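Local coordinates for protein putative glycosyltransferase (GalT1) (Streptococcus parasanguinis, PDB 4PHR) that probably works as a nucleotide-dependent glycosyltransferase, its N-terminal GT-D domain binding UDP in the presence of manganese, at residues A[28-33]-A[220-225]; A[121-126]-A[230-235]; A[171-176]-A[269-274]. All blocks are in the same frame, centred on the assembly; numbering follows the deposited sequence.

Contact 1 (A[28-33]-A[220-225]). With UDP (uridine-5'-diphosphate), chain B.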
loop_
_atom_site.group_PDB
_atom_site.type_symbol
_atom_site.label_atom_id
_atom_site.label_comp_id
_atom_site.label_asym_id
_atom_site.label_seq_id
_atom_site.Cartn_x
_atom_site.Cartn_y
_atom_site.Cartn_z
ATOM N N HIS A 28 -8.411 -2.885 15.159
ATOM C CA HIS A 28 -6.957 -2.789 15.292
ATOM C C HIS A 28 -6.276 -3.817 14.394
ATOM O O HIS A 28 -5.318 -4.483 14.800
ATOM C CB HIS A 28 -6.524 -2.984 16.749
ATOM C CG HIS A 28 -7.264 -2.119 17.720
ATOM N ND1 HIS A 28 -8.209 -2.620 18.590
ATOM C CD2 HIS A 28 -7.206 -0.788 17.952
ATOM C CE1 HIS A 28 -8.697 -1.634 19.321
ATOM N NE2 HIS A 28 -8.105 -0.511 18.954
ATOM N N ALA A 29 -6.779 -3.938 13.169
ATOM C CA ALA A 29 -6.321 -4.967 12.247
ATOM C C ALA A 29 -5.050 -4.572 11.502
ATOM O O ALA A 29 -4.809 -3.399 11.225
ATOM C CB ALA A 29 -7.419 -5.292 11.247
ATOM N N SER A 30 -4.244 -5.572 11.173
ATOM C CA SER A 30 -3.210 -5.396 10.166
ATOM C C SER A 30 -3.889 -5.249 8.805
ATOM O O SER A 30 -5.069 -5.582 8.652
ATOM C CB SER A 30 -2.270 -6.596 10.144
ATOM O OG SER A 30 -1.469 -6.630 11.309
ATOM N N VAL A 31 -3.152 -4.766 7.813
ATOM C CA VAL A 31 -3.719 -4.544 6.496
ATOM C C VAL A 31 -2.709 -4.947 5.443
ATOM O O VAL A 31 -1.568 -4.486 5.470
ATOM C CB VAL A 31 -4.076 -3.058 6.260
ATOM C CG1 VAL A 31 -4.717 -2.887 4.875
ATOM C CG2 VAL A 31 -5.007 -2.550 7.343
ATOM N N VAL A 32 -3.132 -5.807 4.517
ATOM C CA VAL A 32 -2.320 -6.136 3.351
ATOM C C VAL A 32 -3.122 -5.762 2.105
ATOM O O VAL A 32 -4.317 -6.063 2.010
ATOM C CB VAL A 32 -1.914 -7.634 3.351
ATOM C CG1 VAL A 32 -3.131 -8.545 3.330
ATOM C CG2 VAL A 32 -1.003 -7.941 2.192
ATOM N N ARG A 33 -2.472 -5.091 1.156
ATOM C CA ARG A 33 -3.168 -4.614 -0.044
ATOM C C ARG A 33 -2.626 -5.296 -1.303
ATOM O O ARG A 33 -1.419 -5.365 -1.512
ATOM C CB ARG A 33 -3.053 -3.090 -0.182
ATOM C CG ARG A 33 -3.540 -2.265 1.032
ATOM C CD ARG A 33 -3.228 -0.744 0.869
ATOM N NE ARG A 33 -1.807 -0.623 0.586
ATOM C CZ ARG A 33 -1.248 -0.535 -0.618
ATOM N NH1 ARG A 33 -1.983 -0.357 -1.720
ATOM N NH2 ARG A 33 0.071 -0.583 -0.708
ATOM N N GLY A 220 1.723 -11.597 15.894
ATOM C CA GLY A 220 0.872 -10.823 16.782
ATOM C C GLY A 220 0.951 -9.308 16.700
ATOM O O GLY A 220 0.352 -8.608 17.515
ATOM N N TYR A 221 1.667 -8.792 15.704
ATOM C CA TYR A 221 1.805 -7.349 15.544
ATOM C C TYR A 221 0.720 -6.773 14.645
ATOM O O TYR A 221 0.246 -7.440 13.725
ATOM C CB TYR A 221 3.168 -7.005 14.937
ATOM C CG TYR A 221 4.341 -7.336 15.828
ATOM C CD1 TYR A 221 4.718 -6.483 16.855
ATOM C CD2 TYR A 221 5.071 -8.502 15.642
ATOM C CE1 TYR A 221 5.790 -6.781 17.671
ATOM C CE2 TYR A 221 6.145 -8.808 16.453
ATOM C CZ TYR A 221 6.501 -7.944 17.465
ATOM O OH TYR A 221 7.570 -8.246 18.275
ATOM N N GLN A 222 0.332 -5.530 14.911
ATOM C CA GLN A 222 -0.463 -4.775 13.952
ATOM C C GLN A 222 0.474 -4.047 12.995
ATOM O O GLN A 222 1.277 -3.202 13.406
ATOM C CB GLN A 222 -1.398 -3.774 14.639
ATOM C CG GLN A 222 -2.326 -3.083 13.644
ATOM C CD GLN A 222 -3.175 -1.979 14.252
ATOM O OE1 GLN A 222 -2.966 -1.567 15.395
ATOM N NE2 GLN A 222 -4.133 -1.484 13.475
ATOM N N ALA A 223 0.373 -4.401 11.719
ATOM C CA ALA A 223 1.204 -3.802 10.689
ATOM C C ALA A 223 0.320 -3.412 9.515
ATOM O O ALA A 223 -0.537 -4.192 9.083
ATOM C CB ALA A 223 2.291 -4.768 10.248
ATOM N N ILE A 224 0.522 -2.200 9.006
ATOM C CA ILE A 224 -0.348 -1.641 7.981
ATOM C C ILE A 224 0.433 -1.308 6.717
ATOM O O ILE A 224 1.341 -0.484 6.725
ATOM C CB ILE A 224 -1.073 -0.374 8.496
ATOM C CG1 ILE A 224 -1.818 -0.674 9.807
ATOM C CG2 ILE A 224 -2.032 0.179 7.449
ATOM C CD1 ILE A 224 -2.522 0.539 10.391
ATOM N N ASP A 225 0.058 -1.960 5.632
ATOM C CA ASP A 225 0.655 -1.740 4.316
ATOM C C ASP A 225 0.082 -0.442 3.737
ATOM O O ASP A 225 -1.094 -0.402 3.358
ATOM C CB ASP A 225 0.255 -2.948 3.458
ATOM C CG ASP A 225 0.581 -2.792 1.994
ATOM O OD1 ASP A 225 1.261 -1.817 1.602
ATOM O OD2 ASP A 225 0.166 -3.699 1.228
HETATM N N1 UDP B . 9.220 0.177 -2.575
HETATM C C2 UDP B . 10.476 0.035 -2.038
HETATM N N3 UDP B . 11.225 -1.078 -2.336
HETATM C C4 UDP B . 10.727 -2.056 -3.163
HETATM C C5 UDP B . 9.450 -1.919 -3.707
HETATM C C6 UDP B . 8.779 -0.718 -3.507
HETATM O O2 UDP B . 10.949 0.909 -1.312
HETATM O O4 UDP B . 11.428 -3.051 -3.377
HETATM C "C1'" UDP B . 8.408 1.336 -2.175
HETATM C "C2'" UDP B . 8.222 2.484 -3.132
HETATM O "O2'" UDP B . 9.341 3.344 -3.101
HETATM C "C3'" UDP B . 6.984 3.133 -2.554
HETATM C "C4'" UDP B . 6.191 1.946 -2.033
HETATM O "O4'" UDP B . 7.099 0.843 -1.976
HETATM O "O3'" UDP B . 7.335 3.953 -1.461
HETATM C "C5'" UDP B . 5.000 1.619 -2.925
HETATM O "O5'" UDP B . 4.359 0.456 -2.418
HETATM P PA UDP B . 3.078 -0.200 -3.140
HETATM O O1A UDP B . 3.472 -0.726 -4.461
HETATM O O2A UDP B . 2.526 -1.184 -2.178
HETATM O O3A UDP B . 2.122 1.093 -3.336
HETATM P PB UDP B . 0.584 1.271 -3.845
HETATM O O1B UDP B . 0.683 1.827 -5.226
HETATM O O2B UDP B . 0.019 2.253 -2.890
HETATM O O3B UDP B . -0.094 -0.064 -3.827
#

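Contact 2 (A[121-126]-A[230-235])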
loop_
_atom_site.group_PDB
_atom_site.type_symbol
_atom_site.label_atom_id
_atom_site.label_comp_id
_atom_site.label_asym_id
_atom_site.label_seq_id
_atom_site.Cartn_x
_atom_site.Cartn_y
_atom_site.Cartn_z
ATOM N N ARG A 121 -4.410 5.301 -1.725
ATOM C CA ARG A 121 -4.588 6.058 -2.972
ATOM C C ARG A 121 -5.883 6.888 -2.939
ATOM O O ARG A 121 -6.802 6.663 -3.725
ATOM C CB ARG A 121 -4.613 5.093 -4.168
ATOM C CG ARG A 121 -3.502 4.034 -4.197
ATOM C CD ARG A 121 -2.110 4.647 -4.243
ATOM N NE ARG A 121 -2.000 5.611 -5.330
ATOM C CZ ARG A 121 -1.185 5.491 -6.369
ATOM N NH1 ARG A 121 -0.368 4.449 -6.469
ATOM N NH2 ARG A 121 -1.177 6.437 -7.298
ATOM N N PRO A 122 -5.961 7.858 -2.022
ATOM C CA PRO A 122 -7.250 8.494 -1.731
ATOM C C PRO A 122 -7.517 9.787 -2.495
ATOM O O PRO A 122 -8.405 10.528 -2.080
ATOM C CB PRO A 122 -7.137 8.824 -0.231
ATOM C CG PRO A 122 -5.761 8.312 0.217
ATOM C CD PRO A 122 -4.949 8.226 -1.023
ATOM N N TYR A 123 -6.784 10.071 -3.568
ATOM C CA TYR A 123 -6.910 11.396 -4.177
ATOM C C TYR A 123 -6.827 11.473 -5.704
ATOM O O TYR A 123 -7.792 11.874 -6.360
ATOM C CB TYR A 123 -5.875 12.352 -3.550
ATOM C CG TYR A 123 -5.864 13.748 -4.152
ATOM C CD1 TYR A 123 -6.843 14.676 -3.825
ATOM C CD2 TYR A 123 -4.867 14.137 -5.039
ATOM C CE1 TYR A 123 -6.841 15.944 -4.377
ATOM C CE2 TYR A 123 -4.858 15.404 -5.600
ATOM C CZ TYR A 123 -5.845 16.304 -5.261
ATOM O OH TYR A 123 -5.844 17.570 -5.811
ATOM N N ILE A 124 -5.680 11.118 -6.271
ATOM C CA ILE A 124 -5.358 11.561 -7.635
ATOM C C ILE A 124 -6.252 10.974 -8.736
ATOM O O ILE A 124 -6.521 11.642 -9.739
ATOM C CB ILE A 124 -3.853 11.353 -7.979
ATOM C CG1 ILE A 124 -3.415 12.297 -9.108
ATOM C CG2 ILE A 124 -3.578 9.900 -8.314
ATOM C CD1 ILE A 124 -3.417 13.760 -8.723
ATOM N N ASP A 125 -6.727 9.746 -8.546
ATOM C CA ASP A 125 -7.536 9.103 -9.578
ATOM C C ASP A 125 -9.036 9.379 -9.468
ATOM O O ASP A 125 -9.809 8.964 -10.324
ATOM C CB ASP A 125 -7.275 7.593 -9.618
ATOM C CG ASP A 125 -5.994 7.239 -10.365
ATOM O OD1 ASP A 125 -5.463 8.104 -11.098
ATOM O OD2 ASP A 125 -5.526 6.092 -10.229
ATOM N N LEU A 126 -9.442 10.092 -8.428
ATOM C CA LEU A 126 -10.848 10.409 -8.228
ATOM C C LEU A 126 -11.288 11.594 -9.079
ATOM O O LEU A 126 -10.574 12.590 -9.193
ATOM C CB LEU A 126 -11.119 10.729 -6.761
ATOM C CG LEU A 126 -10.908 9.605 -5.758
ATOM C CD1 LEU A 126 -11.083 10.140 -4.348
ATOM C CD2 LEU A 126 -11.872 8.463 -6.039
ATOM N N ASP A 230 2.338 8.583 0.669
ATOM C CA ASP A 230 3.033 9.864 0.685
ATOM C C ASP A 230 2.850 10.668 -0.602
ATOM O O ASP A 230 2.649 11.886 -0.553
ATOM C CB ASP A 230 4.529 9.699 0.960
ATOM C CG ASP A 230 5.250 11.033 0.999
ATOM O OD1 ASP A 230 5.297 11.658 2.086
ATOM O OD2 ASP A 230 5.754 11.467 -0.062
ATOM N N SER A 231 2.955 9.999 -1.750
ATOM C CA SER A 231 2.768 10.679 -3.031
ATOM C C SER A 231 1.379 11.275 -3.107
ATOM O O SER A 231 1.206 12.422 -3.537
ATOM C CB SER A 231 2.941 9.710 -4.205
ATOM O OG SER A 231 4.270 9.240 -4.291
ATOM N N GLU A 232 0.383 10.483 -2.714
ATOM C CA GLU A 232 -1.007 10.927 -2.764
ATOM C C GLU A 232 -1.226 12.126 -1.839
ATOM O O GLU A 232 -1.914 13.091 -2.196
ATOM C CB GLU A 232 -1.939 9.769 -2.415
ATOM C CG GLU A 232 -1.988 8.699 -3.512
ATOM C CD GLU A 232 -3.138 8.907 -4.488
ATOM O OE1 GLU A 232 -3.868 9.913 -4.359
ATOM O OE2 GLU A 232 -3.321 8.055 -5.387
ATOM N N TYR A 233 -0.618 12.090 -0.658
ATOM C CA TYR A 233 -0.759 13.196 0.271
ATOM C C TYR A 233 -0.104 14.459 -0.288
ATOM O O TYR A 233 -0.655 15.548 -0.177
ATOM C CB TYR A 233 -0.185 12.841 1.645
ATOM C CG TYR A 233 -0.503 13.869 2.701
ATOM C CD1 TYR A 233 -1.817 14.122 3.074
ATOM C CD2 TYR A 233 0.506 14.604 3.316
ATOM C CE1 TYR A 233 -2.118 15.079 4.038
ATOM C CE2 TYR A 233 0.213 15.557 4.281
ATOM C CZ TYR A 233 -1.099 15.781 4.641
ATOM O OH TYR A 233 -1.391 16.735 5.597
ATOM N N GLU A 234 1.071 14.319 -0.894
ATOM C CA GLU A 234 1.743 15.476 -1.490
ATOM C C GLU A 234 0.900 16.073 -2.617
ATOM O O GLU A 234 0.748 17.289 -2.720
ATOM C CB GLU A 234 3.124 15.086 -2.028
ATOM C CG GLU A 234 4.143 14.728 -0.958
ATOM C CD GLU A 234 4.973 15.902 -0.512
ATOM O OE1 GLU A 234 4.799 17.003 -1.071
ATOM O OE2 GLU A 234 5.802 15.716 0.399
ATOM N N TRP A 235 0.338 15.213 -3.464
ATOM C CA TRP A 235 -0.517 15.698 -4.548
ATOM C C TRP A 235 -1.749 16.419 -3.987
ATOM O O TRP A 235 -2.144 17.480 -4.477
ATOM C CB TRP A 235 -0.940 14.535 -5.445
ATOM C CG TRP A 235 0.151 14.005 -6.311
ATOM C CD1 TRP A 235 1.197 14.710 -6.840
ATOM C CD2 TRP A 235 0.306 12.655 -6.772
ATOM N NE1 TRP A 235 1.983 13.887 -7.604
ATOM C CE2 TRP A 235 1.464 12.618 -7.573
ATOM C CE3 TRP A 235 -0.416 11.470 -6.576
ATOM C CZ2 TRP A 235 1.916 11.450 -8.179
ATOM C CZ3 TRP A 235 0.034 10.307 -7.183
ATOM C CH2 TRP A 235 1.190 10.308 -7.978
HETATM O O HOH W 1 -5.872 7.855 -6.452
#

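Contact 3 (A[171-176]-A[269-274])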
loop_
_atom_site.group_PDB
_atom_site.type_symbol
_atom_site.label_atom_id
_atom_site.label_comp_id
_atom_site.label_asym_id
_atom_site.label_seq_id
_atom_site.Cartn_x
_atom_site.Cartn_y
_atom_site.Cartn_z
ATOM N N ILE A 171 8.821 8.433 15.677
ATOM C CA ILE A 171 9.014 7.671 14.455
ATOM C C ILE A 171 10.406 7.076 14.429
ATOM O O ILE A 171 11.393 7.779 14.651
ATOM C CB ILE A 171 8.849 8.546 13.208
ATOM C CG1 ILE A 171 7.437 9.132 13.158
ATOM C CG2 ILE A 171 9.168 7.750 11.940
ATOM C CD1 ILE A 171 7.224 10.025 11.977
ATOM N N LYS A 172 10.465 5.772 14.194
ATOM C CA LYS A 172 11.710 5.092 13.879
ATOM C C LYS A 172 11.524 4.508 12.486
ATOM O O LYS A 172 10.426 4.077 12.151
ATOM C CB LYS A 172 11.997 3.986 14.898
ATOM C CG LYS A 172 12.228 4.500 16.330
ATOM C CD LYS A 172 13.480 5.347 16.408
ATOM C CE LYS A 172 13.721 5.867 17.820
ATOM N NZ LYS A 172 14.853 6.828 17.830
ATOM N N ARG A 173 12.588 4.490 11.686
ATOM C CA ARG A 173 12.515 3.997 10.311
ATOM C C ARG A 173 13.538 2.908 10.060
ATOM O O ARG A 173 14.701 3.032 10.444
ATOM C CB ARG A 173 12.768 5.129 9.305
ATOM C CG ARG A 173 11.793 6.275 9.383
ATOM C CD ARG A 173 12.125 7.410 8.407
ATOM N NE ARG A 173 11.261 8.556 8.681
ATOM C CZ ARG A 173 10.203 8.904 7.960
ATOM N NH1 ARG A 173 9.870 8.245 6.848
ATOM N NH2 ARG A 173 9.493 9.955 8.345
ATOM N N LEU A 174 13.089 1.849 9.406
ATOM C CA LEU A 174 13.979 0.823 8.894
ATOM C C LEU A 174 14.023 1.047 7.391
ATOM O O LEU A 174 13.021 0.860 6.702
ATOM C CB LEU A 174 13.433 -0.568 9.217
ATOM C CG LEU A 174 14.288 -1.800 8.926
ATOM C CD1 LEU A 174 15.609 -1.726 9.691
ATOM C CD2 LEU A 174 13.524 -3.082 9.272
ATOM N N VAL A 175 15.175 1.475 6.884
ATOM C CA VAL A 175 15.253 1.917 5.494
ATOM C C VAL A 175 15.838 0.807 4.638
ATOM O O VAL A 175 16.982 0.405 4.829
ATOM C CB VAL A 175 16.054 3.222 5.357
ATOM C CG1 VAL A 175 16.139 3.651 3.908
ATOM C CG2 VAL A 175 15.401 4.314 6.202
ATOM N N CYS A 176 15.031 0.325 3.702
ATOM C CA CYS A 176 15.324 -0.847 2.901
ATOM C C CYS A 176 15.625 -0.462 1.455
ATOM O O CYS A 176 15.534 0.716 1.087
ATOM C CB CYS A 176 14.118 -1.781 2.951
ATOM S SG CYS A 176 13.607 -2.235 4.646
ATOM N N GLN A 269 17.101 11.673 9.170
ATOM C CA GLN A 269 18.285 10.880 9.463
ATOM C C GLN A 269 18.261 10.350 10.893
ATOM O O GLN A 269 18.577 9.184 11.137
ATOM C CB GLN A 269 19.560 11.688 9.199
ATOM C CG GLN A 269 19.686 12.156 7.755
ATOM C CD GLN A 269 19.860 11.006 6.780
ATOM O OE1 GLN A 269 20.345 9.936 7.146
ATOM N NE2 GLN A 269 19.456 11.220 5.531
ATOM N N GLU A 270 17.853 11.194 11.833
ATOM C CA GLU A 270 17.824 10.798 13.238
ATOM C C GLU A 270 16.746 9.746 13.531
ATOM O O GLU A 270 16.811 9.049 14.540
ATOM C CB GLU A 270 17.652 12.030 14.130
ATOM C CG GLU A 270 18.883 12.935 14.145
ATOM C CD GLU A 270 18.614 14.300 14.751
ATOM O OE1 GLU A 270 17.430 14.682 14.869
ATOM O OE2 GLU A 270 19.592 14.994 15.107
ATOM N N GLN A 271 15.763 9.622 12.645
ATOM C CA GLN A 271 14.734 8.599 12.789
ATOM C C GLN A 271 15.189 7.225 12.298
ATOM O O GLN A 271 14.606 6.207 12.659
ATOM C CB GLN A 271 13.454 9.019 12.057
ATOM C CG GLN A 271 12.767 10.227 12.675
ATOM C CD GLN A 271 11.628 10.780 11.825
ATOM O OE1 GLN A 271 11.439 10.387 10.672
ATOM N NE2 GLN A 271 10.861 11.701 12.398
ATOM N N ILE A 272 16.227 7.191 11.472
ATOM C CA ILE A 272 16.670 5.935 10.873
ATOM C C ILE A 272 17.362 5.034 11.891
ATOM O O ILE A 272 18.359 5.422 12.501
ATOM C CB ILE A 272 17.606 6.175 9.662
ATOM C CG1 ILE A 272 16.886 6.982 8.570
ATOM C CG2 ILE A 272 18.161 4.835 9.132
ATOM C CD1 ILE A 272 17.769 7.332 7.394
ATOM N N VAL A 273 16.826 3.833 12.081
ATOM C CA VAL A 273 17.423 2.895 13.024
ATOM C C VAL A 273 18.504 2.056 12.343
ATOM O O VAL A 273 19.549 1.790 12.925
ATOM C CB VAL A 273 16.374 1.974 13.674
ATOM C CG1 VAL A 273 15.268 2.795 14.300
ATOM C CG2 VAL A 273 15.806 1.004 12.659
ATOM N N ALA A 274 18.241 1.643 11.107
ATOM C CA ALA A 274 19.218 0.899 10.331
ATOM C C ALA A 274 18.871 0.972 8.852
ATOM O O ALA A 274 17.725 1.230 8.487
ATOM C CB ALA A 274 19.279 -0.559 10.797
#

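Contact 1 (A[28-33]-A[220-225])
In the GT-D fold, two parallel sheets meet edge to edge where strand 30-33 runs beside strand 223-225, and their seam leads to the diphosphate of UDP. The backbones share a single bridge, Val31 with Ile224: Val31 N donates to Ala223 O, and Asp225 N donates to Val31 O. Before the bridge side chains do the joining. Ser30 OG, also hydrogen-bonded to Thr217, accepts from Ala223 N at 2.9 Å, while the extended Gln222 places NE2 above the carbonyl plane of Ala29 O, 3.0 Å away.

Arg33 carries the seam into the pocket. Its CB lies 3.6 Å from Asp225 OD2, which accepts from Arg33 N and forms a salt bridge with Lys210. CG, anti to the carbonyl carbon, lies beside Asp225 O. After a bend at chi3 (-53°), CD passes 3.3 Å from Asp225 O, and NE donates to that same carbonyl at 2.9 Å. CZ sits between Asp225 OD1 and UDP O3B, and NH2 forms a salt bridge with Asp225 OD1 at 2.9 Å. The guanidinium and carboxylate planes stand 63° apart, so OD1 is approached from above the carboxylate. Asp225 thus fixes the rotation of the guanidinium, and its charge would offset the closeness of Arg33 to Lys210. NH2 also reaches UDP O3B, and weakly O2A. NH1, also hydrogen-bonded to Thr117 O, donates to UDP O3B at 2.8 Å, with an angle of 156° at the hydrogen.

Contact 2 (A[121-126]-A[230-235])
One buried carboxylate organises a loop of this GT-D domain: Glu232, on helix 229-238, reaches into segment 121-126, where a type I beta turn runs from Tyr123 to Leu126. Its chain bends at chi2 (-94°), turning the two oxygens toward different donors. OE1 serves the backbone. Ile124 N approaches along the syn lone pair at 2.9 Å, a fairly straight bond, while Tyr123 N, at 3.0 Å from OE1, adds only a weak one.

OE2 faces the side chain of Arg121. Arg121 NE donates to the anti lone pair of Glu232 OE2 at 2.8 Å, a salt bridge, and NH2 contributes a weaker bond. A water donates to OE2 as well, again at 2.8 Å, and links the acid to the loop by donating to Arg121 O and accepting from Asp125 N. So many donors around Glu232 would be expected to favour its ionised form.

The guanidinium is shared further: NH2 forms a salt bridge with Glu253, and NH1 binds UDP O1B, so Glu232 is a second-shell residue that positions Arg121, which contacts the diphosphate. One turn on, Trp235 packs against the loop, CE3 lying 3.7 Å from Ile124 CB, while its NE1 donates to Val244 O. Tyr123 OH is hydrogen-bonded to Ala240 O, and CD2 of the Tyr123 ring rests 4.0 Å from Trp235 CB.

Contact 3 (A[171-176]-A[269-274])
Strand 272-275 forms the outer edge of the five-stranded parallel sheet in this GT-D domain, and here it joins its only neighbour in that sheet, strand 170-176. Backbone hydrogen bonds set the pairing. Arg173 is held on both its polar atoms in the manner of parallel strands, N donating to Gln271 O and O accepting from Val273 N at 2.8 Å, with Ile272 between them. Regular pairing would next match Val175 N with Val273 O. Val273 instead takes a helix-like psi of -40°, and the bond slips one residue, so that Val175 N meets Ala274 O at 3.0 Å, nearly along the C=O axis.

Polar side chains add a second tie. Arg173 and Gln271 lie side by side and point the same way, their guanidinium and amide planes only 13° apart. Gln271 OE1 therefore accepts in plane from two nitrogens at once, Arg173 NE at 2.7 Å and Arg173 NH2 at 3.1 Å. NH1 turns to Glu152, a salt bridge, and to Ser158 O. The side chain of Gln271 also crosses Ile171 obliquely, with Gln271 CD 3.8 Å from Ile171 CB.

Apolar contacts fill in on both faces of the sheet. On the face of Arg173, Val175 CG2 touches Ile272 CG1 at 3.9 Å, and Tyr268 of helix 266-271 packs on both Arg173 and Val175. On the other, Leu174 CD1 reaches Ala274 CB. Lys172 crosses Val273 at about a right angle, its CB 3.5 Å from Val273 CG1.

Read from the N terminus, the chain passes the first segments of all three contacts, 28-33, 121-126 and 171-176, before any contact is made. It then completes them in the same order: 220-225 closes contact 1 over 186 residues, 230-235 closes contact 2 over 103, and 269-274 closes contact 3 over 92. Every pair therefore crosses and none nests. Contact 1 joins the three-stranded sheet to one edge of the five-stranded sheet, and contact 3 adds the opposite edge strand. Contact 2, some 21 Å from contact 1 between centres, ties the loop after strand 115-116 to helix 229-238. Contacts 1 and 2 each supply an arginine to the UDP diphosphate.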